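Local atomic coordinates of biotin transporter BioY (PDB entry 4DVE), a protein that binds biotin within the membrane and probably delivers it to an energy-coupling factor ABC transporter complex for uptake into the cell. Residues A[28-33]-A[49-54]; A[146-151]-A[161-166]; A[111-116]-A[133-138]; A[39-44]-A[167-172]. One frame throughout, in Å; residues are numbered along the deposited sequence.

Interaction 1 of 4, residues A[28-33]-A[49-54]. With BTN (biotin), chain D; BNG (nonyl beta-D-glucopyranoside), chain E.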
# COMPACT_ATOMS: atom_id res chain seq x y z
N ALA A 28 -8.02 -4.97 8.09
CA ALA A 28 -9.16 -5.72 7.57
C ALA A 28 -9.53 -5.27 6.14
O ALA A 28 -9.86 -6.12 5.30
CB ALA A 28 -10.37 -5.57 8.50
N PHE A 29 -9.46 -3.96 5.89
CA PHE A 29 -9.79 -3.40 4.57
C PHE A 29 -8.84 -3.90 3.48
O PHE A 29 -9.26 -4.28 2.37
CB PHE A 29 -9.78 -1.87 4.63
CG PHE A 29 -10.24 -1.21 3.38
CD1 PHE A 29 -11.58 -1.19 3.06
CD2 PHE A 29 -9.34 -0.65 2.50
CE1 PHE A 29 -12.02 -0.59 1.88
CE2 PHE A 29 -9.77 -0.05 1.33
CZ PHE A 29 -11.11 -0.03 1.01
N ILE A 30 -7.56 -3.92 3.80
CA ILE A 30 -6.56 -4.44 2.89
C ILE A 30 -6.83 -5.91 2.56
O ILE A 30 -6.73 -6.35 1.37
CB ILE A 30 -5.15 -4.26 3.48
CG1 ILE A 30 -4.78 -2.77 3.60
CG2 ILE A 30 -4.13 -5.00 2.59
CD1 ILE A 30 -3.64 -2.49 4.59
N ILE A 31 -7.19 -6.67 3.59
CA ILE A 31 -7.57 -8.09 3.43
C ILE A 31 -8.81 -8.24 2.54
O ILE A 31 -8.81 -9.05 1.62
CB ILE A 31 -7.79 -8.78 4.81
CG1 ILE A 31 -6.46 -8.87 5.58
CG2 ILE A 31 -8.39 -10.19 4.61
CD1 ILE A 31 -6.59 -9.30 7.04
N ILE A 32 -9.85 -7.45 2.80
CA ILE A 32 -11.09 -7.49 1.98
C ILE A 32 -10.81 -7.20 0.48
O ILE A 32 -11.35 -7.87 -0.38
CB ILE A 32 -12.16 -6.52 2.56
CG1 ILE A 32 -12.69 -7.07 3.90
CG2 ILE A 32 -13.33 -6.31 1.59
CD1 ILE A 32 -13.44 -6.06 4.75
N LEU A 33 -9.94 -6.24 0.18
CA LEU A 33 -9.54 -5.96 -1.20
C LEU A 33 -8.92 -7.18 -1.90
O LEU A 33 -9.07 -7.36 -3.10
CB LEU A 33 -8.59 -4.76 -1.27
CG LEU A 33 -9.14 -3.38 -0.87
CD1 LEU A 33 -7.99 -2.37 -0.90
CD2 LEU A 33 -10.30 -2.92 -1.73
N ILE A 49 -4.11 -6.35 -9.63
CA ILE A 49 -4.85 -6.56 -8.40
C ILE A 49 -5.48 -5.24 -7.94
O ILE A 49 -5.23 -4.17 -8.52
CB ILE A 49 -3.92 -7.10 -7.26
CG1 ILE A 49 -2.84 -6.07 -6.88
CG2 ILE A 49 -3.24 -8.42 -7.65
CD1 ILE A 49 -2.12 -6.39 -5.57
N LEU A 50 -6.26 -5.32 -6.88
CA LEU A 50 -6.78 -4.14 -6.22
C LEU A 50 -6.11 -3.88 -4.87
O LEU A 50 -6.13 -2.75 -4.39
CB LEU A 50 -8.29 -4.25 -6.06
CG LEU A 50 -9.05 -3.02 -5.55
CD1 LEU A 50 -8.78 -1.76 -6.40
CD2 LEU A 50 -10.55 -3.31 -5.46
N GLN A 51 -5.50 -4.90 -4.27
CA GLN A 51 -5.10 -4.84 -2.86
C GLN A 51 -4.04 -3.77 -2.53
O GLN A 51 -4.01 -3.22 -1.41
CB GLN A 51 -4.69 -6.26 -2.40
CG GLN A 51 -4.28 -6.41 -0.98
CD GLN A 51 -4.20 -7.87 -0.53
OE1 GLN A 51 -4.99 -8.32 0.33
NE2 GLN A 51 -3.25 -8.60 -1.08
N ASN A 52 -3.16 -3.46 -3.49
CA ASN A 52 -2.18 -2.42 -3.28
C ASN A 52 -2.79 -1.03 -3.01
O ASN A 52 -2.14 -0.18 -2.41
CB ASN A 52 -1.11 -2.37 -4.38
CG ASN A 52 -1.67 -2.06 -5.74
OD1 ASN A 52 -2.73 -2.58 -6.10
ND2 ASN A 52 -0.95 -1.23 -6.52
N MSE A 53 -4.04 -0.81 -3.39
CA MSE A 53 -4.70 0.46 -3.05
C MSE A 53 -4.80 0.67 -1.53
O MSE A 53 -4.65 1.81 -1.02
CB MSE A 53 -6.10 0.48 -3.68
CG MSE A 53 -6.79 1.81 -3.38
SE MSE A 53 -8.51 1.95 -4.35
CE MSE A 53 -9.52 0.69 -3.24
N GLY A 54 -5.11 -0.39 -0.79
CA GLY A 54 -5.23 -0.29 0.66
C GLY A 54 -3.89 0.06 1.31
O GLY A 54 -3.85 0.75 2.34
C11 BTN D . 0.65 -10.92 -4.33
O11 BTN D . -0.51 -10.99 -3.87
O12 BTN D . 1.34 -11.95 -4.45
C10 BTN D . 1.27 -9.57 -4.73
C9 BTN D . 0.86 -9.10 -6.12
C8 BTN D . 1.57 -7.77 -6.49
C7 BTN D . 0.95 -7.13 -7.74
C2 BTN D . 1.59 -5.81 -8.10
S1 BTN D . 1.23 -4.55 -6.86
C6 BTN D . 1.68 -3.26 -8.00
C5 BTN D . 1.25 -3.71 -9.42
N1 BTN D . -0.08 -3.27 -9.72
C3 BTN D . -0.94 -4.28 -9.86
O3 BTN D . -2.14 -4.17 -10.12
N2 BTN D . -0.27 -5.43 -9.68
C4 BTN D . 1.14 -5.23 -9.44
C1 BNG E . -4.51 -5.54 13.93
C2 BNG E . -4.08 -4.08 13.87
C3 BNG E . -3.12 -3.75 15.00
C4 BNG E . -3.65 -4.24 16.34
C5 BNG E . -4.10 -5.69 16.25
C6 BNG E . -4.70 -6.16 17.57
C1' BNG E . -5.99 -7.13 12.99
C2' BNG E . -7.34 -7.19 12.29
C3' BNG E . -7.48 -8.50 11.51
C4' BNG E . -8.71 -8.47 10.62
C5' BNG E . -8.91 -9.81 9.91
C6' BNG E . -9.99 -9.71 8.84
C7' BNG E . -10.40 -11.09 8.35
C8' BNG E . -11.29 -10.99 7.11
C9' BNG E . -12.47 -10.08 7.37
O1 BNG E . -5.48 -5.79 12.92
O2 BNG E . -3.46 -3.81 12.61
O3 BNG E . -2.92 -2.33 15.06
O4 BNG E . -2.63 -4.11 17.33
O5 BNG E . -5.06 -5.83 15.21
O6 BNG E . -5.48 -7.34 17.34
O HOH W 1 -6.75 -7.64 -4.78

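Interaction 2 of 4, residues A[146-151]-A[161-166]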
# COMPACT_ATOMS: atom_id res chain seq x y z
N VAL A 146 10.74 -1.58 -7.25
CA VAL A 146 11.28 -2.69 -6.44
C VAL A 146 10.72 -4.05 -6.90
O VAL A 146 11.45 -5.04 -6.98
CB VAL A 146 11.04 -2.49 -4.91
CG1 VAL A 146 11.58 -3.68 -4.10
CG2 VAL A 146 11.71 -1.18 -4.42
N GLY A 147 9.42 -4.10 -7.15
CA GLY A 147 8.76 -5.29 -7.67
C GLY A 147 9.39 -5.81 -8.97
O GLY A 147 9.62 -7.02 -9.11
N ALA A 148 9.64 -4.88 -9.90
CA ALA A 148 10.23 -5.18 -11.21
C ALA A 148 11.66 -5.71 -11.08
O ALA A 148 12.06 -6.66 -11.79
CB ALA A 148 10.18 -3.93 -12.11
N ILE A 149 12.43 -5.14 -10.15
CA ILE A 149 13.80 -5.61 -9.93
C ILE A 149 13.82 -7.00 -9.34
O ILE A 149 14.58 -7.90 -9.79
CB ILE A 149 14.58 -4.61 -9.06
CG1 ILE A 149 14.79 -3.32 -9.83
CG2 ILE A 149 15.96 -5.15 -8.66
CD1 ILE A 149 15.23 -2.20 -8.91
N TRP A 150 13.00 -7.21 -8.34
CA TRP A 150 12.89 -8.51 -7.71
C TRP A 150 12.46 -9.57 -8.70
O TRP A 150 13.06 -10.64 -8.78
CB TRP A 150 11.91 -8.45 -6.58
CG TRP A 150 11.69 -9.74 -5.87
CD1 TRP A 150 10.95 -10.84 -6.28
CD2 TRP A 150 12.15 -10.07 -4.53
NE1 TRP A 150 10.98 -11.84 -5.34
CE2 TRP A 150 11.66 -11.43 -4.25
CE3 TRP A 150 12.87 -9.40 -3.55
CZ2 TRP A 150 11.91 -12.06 -3.04
CZ3 TRP A 150 13.12 -10.05 -2.33
CH2 TRP A 150 12.66 -11.35 -2.09
N LEU A 151 11.42 -9.26 -9.47
CA LEU A 151 10.95 -10.14 -10.52
C LEU A 151 12.06 -10.57 -11.49
O LEU A 151 12.19 -11.75 -11.80
CB LEU A 151 9.81 -9.47 -11.28
CG LEU A 151 9.24 -10.25 -12.46
CD1 LEU A 151 8.60 -11.58 -12.03
CD2 LEU A 151 8.30 -9.33 -13.24
N THR A 161 13.16 -6.02 -19.73
CA THR A 161 11.89 -6.67 -19.99
C THR A 161 10.93 -6.56 -18.82
O THR A 161 9.74 -6.34 -19.00
CB THR A 161 12.15 -8.14 -20.32
OG1 THR A 161 12.96 -8.16 -21.49
CG2 THR A 161 10.88 -8.94 -20.56
N SER A 162 11.45 -6.75 -17.62
CA SER A 162 10.64 -6.64 -16.42
C SER A 162 10.13 -5.20 -16.23
O SER A 162 8.94 -4.98 -15.98
CB SER A 162 11.46 -7.06 -15.20
OG SER A 162 10.65 -7.02 -14.05
N LEU A 163 11.03 -4.22 -16.39
CA LEU A 163 10.67 -2.83 -16.20
C LEU A 163 9.60 -2.37 -17.20
O LEU A 163 8.61 -1.72 -16.82
CB LEU A 163 11.90 -1.93 -16.32
CG LEU A 163 12.87 -2.03 -15.15
CD1 LEU A 163 14.22 -1.39 -15.56
CD2 LEU A 163 12.27 -1.35 -13.92
N ILE A 164 9.78 -2.73 -18.46
CA ILE A 164 8.81 -2.40 -19.51
C ILE A 164 7.46 -3.10 -19.32
O ILE A 164 6.39 -2.47 -19.49
CB ILE A 164 9.37 -2.71 -20.91
CG1 ILE A 164 10.49 -1.73 -21.26
CG2 ILE A 164 8.27 -2.61 -21.95
CD1 ILE A 164 11.20 -2.07 -22.56
N SER A 165 7.49 -4.37 -18.94
CA SER A 165 6.28 -5.15 -18.68
C SER A 165 5.46 -4.55 -17.53
O SER A 165 4.22 -4.61 -17.53
CB SER A 165 6.63 -6.61 -18.34
OG SER A 165 7.26 -7.24 -19.44
N ASN A 166 6.15 -3.94 -16.58
CA ASN A 166 5.48 -3.30 -15.46
C ASN A 166 4.68 -2.04 -15.80
O ASN A 166 3.88 -1.60 -15.00
CB ASN A 166 6.46 -3.02 -14.33
CG ASN A 166 6.58 -4.22 -13.40
OD1 ASN A 166 7.20 -5.27 -13.74
ND2 ASN A 166 5.91 -4.14 -12.29

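Interaction 3 of 4, residues A[111-116]-A[133-138]. With BNG (nonyl beta-D-glucopyranoside), chain F.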
# COMPACT_ATOMS: atom_id res chain seq x y z
N PHE A 111 5.02 4.24 5.56
CA PHE A 111 5.99 5.07 6.25
C PHE A 111 6.41 6.25 5.37
O PHE A 111 6.41 7.40 5.78
CB PHE A 111 7.23 4.26 6.67
CG PHE A 111 8.30 5.14 7.21
CD1 PHE A 111 9.36 5.55 6.41
CD2 PHE A 111 8.17 5.68 8.49
CE1 PHE A 111 10.32 6.42 6.91
CE2 PHE A 111 9.13 6.55 8.99
CZ PHE A 111 10.20 6.93 8.19
N LEU A 112 6.78 5.95 4.13
CA LEU A 112 7.17 6.99 3.20
C LEU A 112 6.07 7.98 2.94
O LEU A 112 6.30 9.18 3.01
CB LEU A 112 7.66 6.37 1.89
CG LEU A 112 8.96 5.59 2.07
CD1 LEU A 112 9.25 4.69 0.84
CD2 LEU A 112 10.13 6.54 2.33
N ILE A 113 4.88 7.50 2.61
CA ILE A 113 3.74 8.39 2.34
C ILE A 113 3.43 9.26 3.58
O ILE A 113 3.33 10.49 3.50
CB ILE A 113 2.50 7.61 1.87
CG1 ILE A 113 2.73 7.04 0.45
CG2 ILE A 113 1.26 8.51 1.90
CD1 ILE A 113 1.58 6.21 -0.11
N GLY A 114 3.31 8.60 4.73
CA GLY A 114 2.98 9.29 6.00
C GLY A 114 4.04 10.31 6.40
O GLY A 114 3.72 11.43 6.84
N PHE A 115 5.30 9.92 6.25
CA PHE A 115 6.42 10.79 6.56
C PHE A 115 6.43 12.09 5.74
O PHE A 115 6.66 13.18 6.28
CB PHE A 115 7.75 10.07 6.34
CG PHE A 115 8.95 10.92 6.64
CD1 PHE A 115 9.45 11.01 7.94
CD2 PHE A 115 9.58 11.64 5.64
CE1 PHE A 115 10.55 11.82 8.22
CE2 PHE A 115 10.67 12.45 5.91
CZ PHE A 115 11.15 12.55 7.21
N PHE A 116 6.23 11.98 4.42
CA PHE A 116 6.25 13.17 3.58
C PHE A 116 4.97 14.00 3.66
O PHE A 116 5.04 15.25 3.52
CB PHE A 116 6.65 12.82 2.15
CG PHE A 116 8.12 12.54 2.01
CD1 PHE A 116 9.05 13.58 2.10
CD2 PHE A 116 8.58 11.24 1.90
CE1 PHE A 116 10.41 13.33 2.01
CE2 PHE A 116 9.93 10.98 1.81
CZ PHE A 116 10.85 12.02 1.86
N ILE A 133 0.84 13.31 -5.78
CA ILE A 133 2.20 13.07 -6.24
C ILE A 133 2.99 12.23 -5.23
O ILE A 133 3.73 11.34 -5.64
CB ILE A 133 2.92 14.39 -6.58
CG1 ILE A 133 2.22 15.10 -7.76
CG2 ILE A 133 4.40 14.12 -6.87
CD1 ILE A 133 1.92 14.21 -8.97
N ILE A 134 2.84 12.50 -3.94
CA ILE A 134 3.48 11.68 -2.89
C ILE A 134 2.98 10.23 -2.95
O ILE A 134 3.78 9.26 -2.88
CB ILE A 134 3.27 12.29 -1.48
CG1 ILE A 134 4.00 13.63 -1.38
CG2 ILE A 134 3.74 11.34 -0.36
CD1 ILE A 134 3.45 14.52 -0.26
N VAL A 135 1.68 10.06 -3.13
CA VAL A 135 1.12 8.72 -3.23
C VAL A 135 1.64 8.01 -4.48
O VAL A 135 2.03 6.85 -4.42
CB VAL A 135 -0.44 8.72 -3.17
CG1 VAL A 135 -0.99 7.33 -3.51
CG2 VAL A 135 -0.92 9.18 -1.78
N LEU A 136 1.69 8.72 -5.60
CA LEU A 136 2.24 8.17 -6.85
C LEU A 136 3.70 7.74 -6.66
O LEU A 136 4.11 6.61 -7.02
CB LEU A 136 2.19 9.24 -7.94
CG LEU A 136 2.13 9.07 -9.45
CD1 LEU A 136 3.04 10.08 -10.17
CD2 LEU A 136 2.28 7.66 -9.98
N LEU A 137 4.49 8.63 -6.08
CA LEU A 137 5.92 8.36 -5.93
C LEU A 137 6.17 7.10 -5.10
O LEU A 137 6.96 6.22 -5.51
CB LEU A 137 6.63 9.56 -5.34
CG LEU A 137 8.11 9.80 -5.50
CD1 LEU A 137 8.55 9.85 -6.97
CD2 LEU A 137 8.42 11.15 -4.81
N PHE A 138 5.50 7.00 -3.97
CA PHE A 138 5.81 5.93 -3.03
C PHE A 138 4.89 4.72 -3.06
O PHE A 138 5.34 3.62 -2.76
CB PHE A 138 5.95 6.47 -1.64
CG PHE A 138 7.02 7.51 -1.52
CD1 PHE A 138 8.33 7.19 -1.77
CD2 PHE A 138 6.71 8.81 -1.16
CE1 PHE A 138 9.33 8.14 -1.65
CE2 PHE A 138 7.70 9.77 -1.05
CZ PHE A 138 9.01 9.44 -1.30
C1 BNG F . 8.34 7.87 12.55
C2 BNG F . 7.52 9.13 12.82
C3 BNG F . 8.00 10.29 11.96
C4 BNG F . 9.52 10.45 12.05
C5 BNG F . 10.22 9.11 11.82
C6 BNG F . 11.73 9.25 11.99
C1' BNG F . 8.45 5.56 13.04
C2' BNG F . 7.30 4.58 12.86
C3' BNG F . 7.74 3.16 13.22
C4' BNG F . 7.14 2.14 12.26
C5' BNG F . 6.68 0.89 13.00
C6' BNG F . 7.14 -0.37 12.28
C7' BNG F . 6.07 -1.46 12.36
C8' BNG F . 6.60 -2.77 11.80
C9' BNG F . 5.50 -3.82 11.75
O1 BNG F . 7.93 6.83 13.43
O2 BNG F . 6.14 8.86 12.54
O3 BNG F . 7.37 11.50 12.39
O4 BNG F . 9.96 11.39 11.06
O5 BNG F . 9.72 8.15 12.76
O6 BNG F . 12.19 8.29 12.94

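Interaction 4 of 4, residues A[39-44]-A[167-172]. With BTN (biotin), chain D.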
# COMPACT_ATOMS: atom_id res chain seq x y z
N ILE A 39 -6.10 -10.31 -12.06
CA ILE A 39 -6.22 -10.48 -13.50
C ILE A 39 -4.86 -10.82 -14.09
O ILE A 39 -3.96 -9.98 -14.11
CB ILE A 39 -6.79 -9.22 -14.18
CG1 ILE A 39 -8.13 -8.85 -13.53
CG2 ILE A 39 -6.96 -9.44 -15.70
CD1 ILE A 39 -8.62 -7.47 -13.95
N PRO A 40 -4.69 -12.06 -14.57
CA PRO A 40 -3.38 -12.37 -15.13
C PRO A 40 -3.15 -11.61 -16.43
O PRO A 40 -4.09 -11.36 -17.18
CB PRO A 40 -3.44 -13.89 -15.36
CG PRO A 40 -4.88 -14.23 -15.45
CD PRO A 40 -5.61 -13.22 -14.61
N ILE A 41 -1.92 -11.22 -16.66
CA ILE A 41 -1.53 -10.61 -17.91
C ILE A 41 -0.62 -11.65 -18.58
O ILE A 41 -0.29 -12.70 -18.00
CB ILE A 41 -0.84 -9.24 -17.70
CG1 ILE A 41 0.41 -9.38 -16.83
CG2 ILE A 41 -1.81 -8.24 -17.05
CD1 ILE A 41 1.19 -8.10 -16.68
N GLY A 42 -0.23 -11.41 -19.80
CA GLY A 42 0.44 -12.50 -20.53
C GLY A 42 1.87 -12.70 -20.07
O GLY A 42 2.26 -13.79 -19.62
N PHE A 43 2.60 -11.60 -20.11
CA PHE A 43 4.04 -11.61 -20.30
C PHE A 43 4.88 -11.74 -19.04
O PHE A 43 6.07 -12.04 -19.14
CB PHE A 43 4.49 -10.38 -21.09
CG PHE A 43 3.49 -9.27 -21.12
CD1 PHE A 43 3.56 -8.24 -20.22
CD2 PHE A 43 2.49 -9.25 -22.08
CE1 PHE A 43 2.64 -7.20 -20.26
CE2 PHE A 43 1.56 -8.22 -22.13
CZ PHE A 43 1.64 -7.20 -21.22
N ILE A 44 4.29 -11.48 -17.87
CA ILE A 44 4.99 -11.75 -16.61
C ILE A 44 4.04 -12.47 -15.65
O ILE A 44 2.83 -12.42 -15.80
CB ILE A 44 5.61 -10.46 -16.01
CG1 ILE A 44 4.55 -9.35 -15.85
CG2 ILE A 44 6.78 -10.00 -16.88
CD1 ILE A 44 5.02 -8.13 -15.08
N LEU A 167 4.87 -1.51 -17.00
CA LEU A 167 4.05 -0.41 -17.49
C LEU A 167 2.57 -0.79 -17.56
O LEU A 167 1.70 0.07 -17.38
CB LEU A 167 4.56 0.07 -18.85
CG LEU A 167 5.93 0.78 -18.83
CD1 LEU A 167 6.47 1.05 -20.25
CD2 LEU A 167 5.84 2.06 -18.01
N VAL A 168 2.29 -2.07 -17.78
CA VAL A 168 0.94 -2.62 -17.72
C VAL A 168 0.19 -2.28 -16.42
O VAL A 168 -1.03 -2.19 -16.45
CB VAL A 168 0.90 -4.16 -17.93
CG1 VAL A 168 1.25 -4.93 -16.64
CG2 VAL A 168 -0.45 -4.61 -18.44
N PHE A 169 0.92 -2.10 -15.31
CA PHE A 169 0.32 -1.79 -14.01
C PHE A 169 -0.00 -0.32 -13.80
O PHE A 169 -0.78 -0.00 -12.89
CB PHE A 169 1.18 -2.29 -12.85
CG PHE A 169 1.42 -3.77 -12.88
CD1 PHE A 169 0.35 -4.66 -13.01
CD2 PHE A 169 2.70 -4.27 -12.86
CE1 PHE A 169 0.57 -6.03 -13.12
CE2 PHE A 169 2.93 -5.63 -12.94
CZ PHE A 169 1.86 -6.52 -13.08
N ILE A 170 0.56 0.55 -14.63
CA ILE A 170 0.52 1.99 -14.38
C ILE A 170 -0.90 2.60 -14.44
O ILE A 170 -1.27 3.36 -13.56
CB ILE A 170 1.50 2.76 -15.31
CG1 ILE A 170 2.95 2.44 -14.93
CG2 ILE A 170 1.22 4.29 -15.28
CD1 ILE A 170 3.38 2.85 -13.53
N PRO A 171 -1.69 2.27 -15.47
CA PRO A 171 -3.04 2.85 -15.55
C PRO A 171 -3.93 2.52 -14.35
O PRO A 171 -4.60 3.42 -13.78
CB PRO A 171 -3.63 2.24 -16.83
CG PRO A 171 -2.49 1.64 -17.57
CD PRO A 171 -1.35 1.43 -16.63
N GLY A 172 -3.93 1.24 -13.98
CA GLY A 172 -4.67 0.76 -12.81
C GLY A 172 -4.10 1.35 -11.52
O GLY A 172 -4.85 1.76 -10.63
C11 BTN D . 0.65 -10.92 -4.33
O11 BTN D . -0.51 -10.99 -3.87
O12 BTN D . 1.34 -11.95 -4.45
C10 BTN D . 1.27 -9.57 -4.73
C9 BTN D . 0.86 -9.10 -6.12
C8 BTN D . 1.57 -7.77 -6.49
C7 BTN D . 0.95 -7.13 -7.74
C2 BTN D . 1.59 -5.81 -8.10
S1 BTN D . 1.23 -4.55 -6.86
C6 BTN D . 1.68 -3.26 -8.00
C5 BTN D . 1.25 -3.71 -9.42
N1 BTN D . -0.08 -3.27 -9.72
C3 BTN D . -0.94 -4.28 -9.86
O3 BTN D . -2.14 -4.17 -10.12
N2 BTN D . -0.27 -5.43 -9.68
C4 BTN D . 1.14 -5.23 -9.44

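Interaction 1 of 4, residues A[28-33]-A[49-54]
L33 carries most of the apolar contact between the end of helix 13-33 and segment 49-54, its two methyl branches parting over different partners. CD1 of L33 rests on the backbone at N of G54, 3.5 Å away. Its CD2 branch meets CD2 of L50 at 3.8 Å and CE of M53, a selenomethionine whose chain bends at chi3 (73°) to place that methyl, at 4.0 Å. I30 closes on G54 as well, CG1 standing 3.7 Å from C of the glycine, while its CG2 crosses the aliphatic part of Q51. With no side chain at G54, the two segments approach to 4.9 Å between CA of I30 and CA of G54. A water links the two: it donates to O of L33 (2.9 Å) and accepts from N of L50, bridging the last turn of the helix to the segment. Toward the ligand, N of I49 gives biotin O3 a nearly straight hydrogen bond of 3.0 Å (168°), and the N52 amide is held by K176 and D173. Hydrocarbon thus seals segment 49-54 against the helix, while its polar groups serve the biotin site, N of I49 by bonding the ligand and the N52 amide by lying against it.

Interaction 2 of 4, residues A[146-151]-A[161-166]
A148 and S162 form the centre of the contact: OG of S162 donates to O of A148 at 2.7 Å. The hydroxyl comes in from the side of the helical carbonyl, with a C=O...donor angle of 114°, and slightly out of the carbonyl plane. It lies anti to its own backbone N (chi1 -177°), which turns it to the facing helix. CD2 of L151 lies 3.4 Å from the same OG, so a methyl covers the buried hydroxyl beside its bond. The small CB of A148 fits between CD2 of L163, 3.8 Å away, and the amide end of N166. Behind this first shell, the helix bearing S162 is braced by S165, whose N and OG both donate to O of T161, from opposite faces of its plane; the OG bond is 2.7 Å long. I157 and S152 also touch S162, and F145 backs L163. The axes of the short segments run roughly antiparallel, at 142°, and approach to 8.6 Å, the geometry of a helical hairpin in which helix 159-165 folds back on the end of helix 128-155. V146 and W150 of the longer helix pack on helix 100-119 and NE1 of W150 bonds to O of G97, while I44 of the loop after helix 13-33 covers S165 and N166.

Interaction 3 of 4, residues A[111-116]-A[133-138]
Segments 111-116 and 133-138 run antiparallel, their axes 9.3 Å apart at 153°, with I113 and V135 closest at 6.2 Å between their CA atoms. F138 carries the largest share of the contact. CB of L112 sits over one face of its ring, a CH-pi contact 3.9 Å from the centroid, and CG of the neighbouring L137 covers the opposite face over the centre. The F116 ring is almost parallel to that of F138 (10°) but displaced, with little overlap; the centroids are 5.3 Å apart and the touch runs from CD2 of F116 to CE2 of F138. This is a pair of antiparallel membrane helices, 100-119 and 128-155, of the six-helix S component, joined mainly by apolar side chains along these two segments. An alanine in place of F138 would probably leave L112 without the ring face it packs on and F116 without its partner ring on the facing helix. CG1 of I113 slides past F138 to reach its CB at 3.9 Å, and CD1 of I113 meets CA of V135 at 4.0 Å. CG2 of I134 lies in the plane of the F138 ring at its edge and 4.1 Å from CB of F116. F138 ends a wider pi-type turn at 136-138, and its O accepts from OG1 of T109. F111 and F115, which do not touch 133-138, turn ring edges to a bound nonyl glucoside.

Interaction 4 of 4, residues A[39-44]-A[167-172]
V168 and F169, the residues that meet loop 39-44, sit in a turn closed by the hydrogen bond from N of I170 to O of L167, 3.0 Å long; across the contact itself the touching is apolar. I44 and F169 reach toward each other tip to tip, CD1 of I44 lying 3.9 Å from CE2 of the ring. CG1 of I44 stands between its backbone N and carbonyl carbon (chi1 55°), and from there CD1 extends to F169. I41 comes in obliquely, its CD1 4.0 Å from CZ of F169. I41 and V168 also face each other tip to tip, but their methyls are modelled too close for the distance to be trusted. F43 turns its ring edge to V168, with CE1 4.2 Å from CB. The F169 ring is sandwiched: CG1 of V168 lies over the centre of one face, and biotin C4 over the centre of the other, 3.6 Å above the plane. CD1 of F169 approaches biotin C3, the ureido carbon, at 3.4 Å. V46 and I48 touch the same ring. An alanine in place of F169 would probably strip the fused rings of biotin of this flat cover and leave the ends of I41 and I44 facing a gap. Biotin's hydrogen bonds come from other residues, among them S99, P47, I49 and D173. Polar groups therefore hold the ligand's heteroatoms, while F169, touched by I41 and I44 of the loop, supplies a hydrophobic face to its rings.

Overall arrangement
Along the chain, interaction 1 closes first, interaction 3 follows, then interaction 2; the segments of interaction 4 lie 123 residues apart in the chain and enclose both 2 and 3, while they alternate with those of interaction 1. Interactions 2 and 3 share helix 128-155, with centres about 20 Å apart. Interactions 2 and 4, with centres about 11 Å apart, touch directly, as I44 packs on L151, S165 and N166. Interactions 1 and 4 do not touch, yet both reach biotin, I49 through its backbone N and F169 through its ring. Interaction 3 lies away from the biotin site, with detergent beside it. Interactions 1 and 4 thus contribute different contacts to one biotin site, with the long loop tied to the pair of helices 128-155 and 159-165.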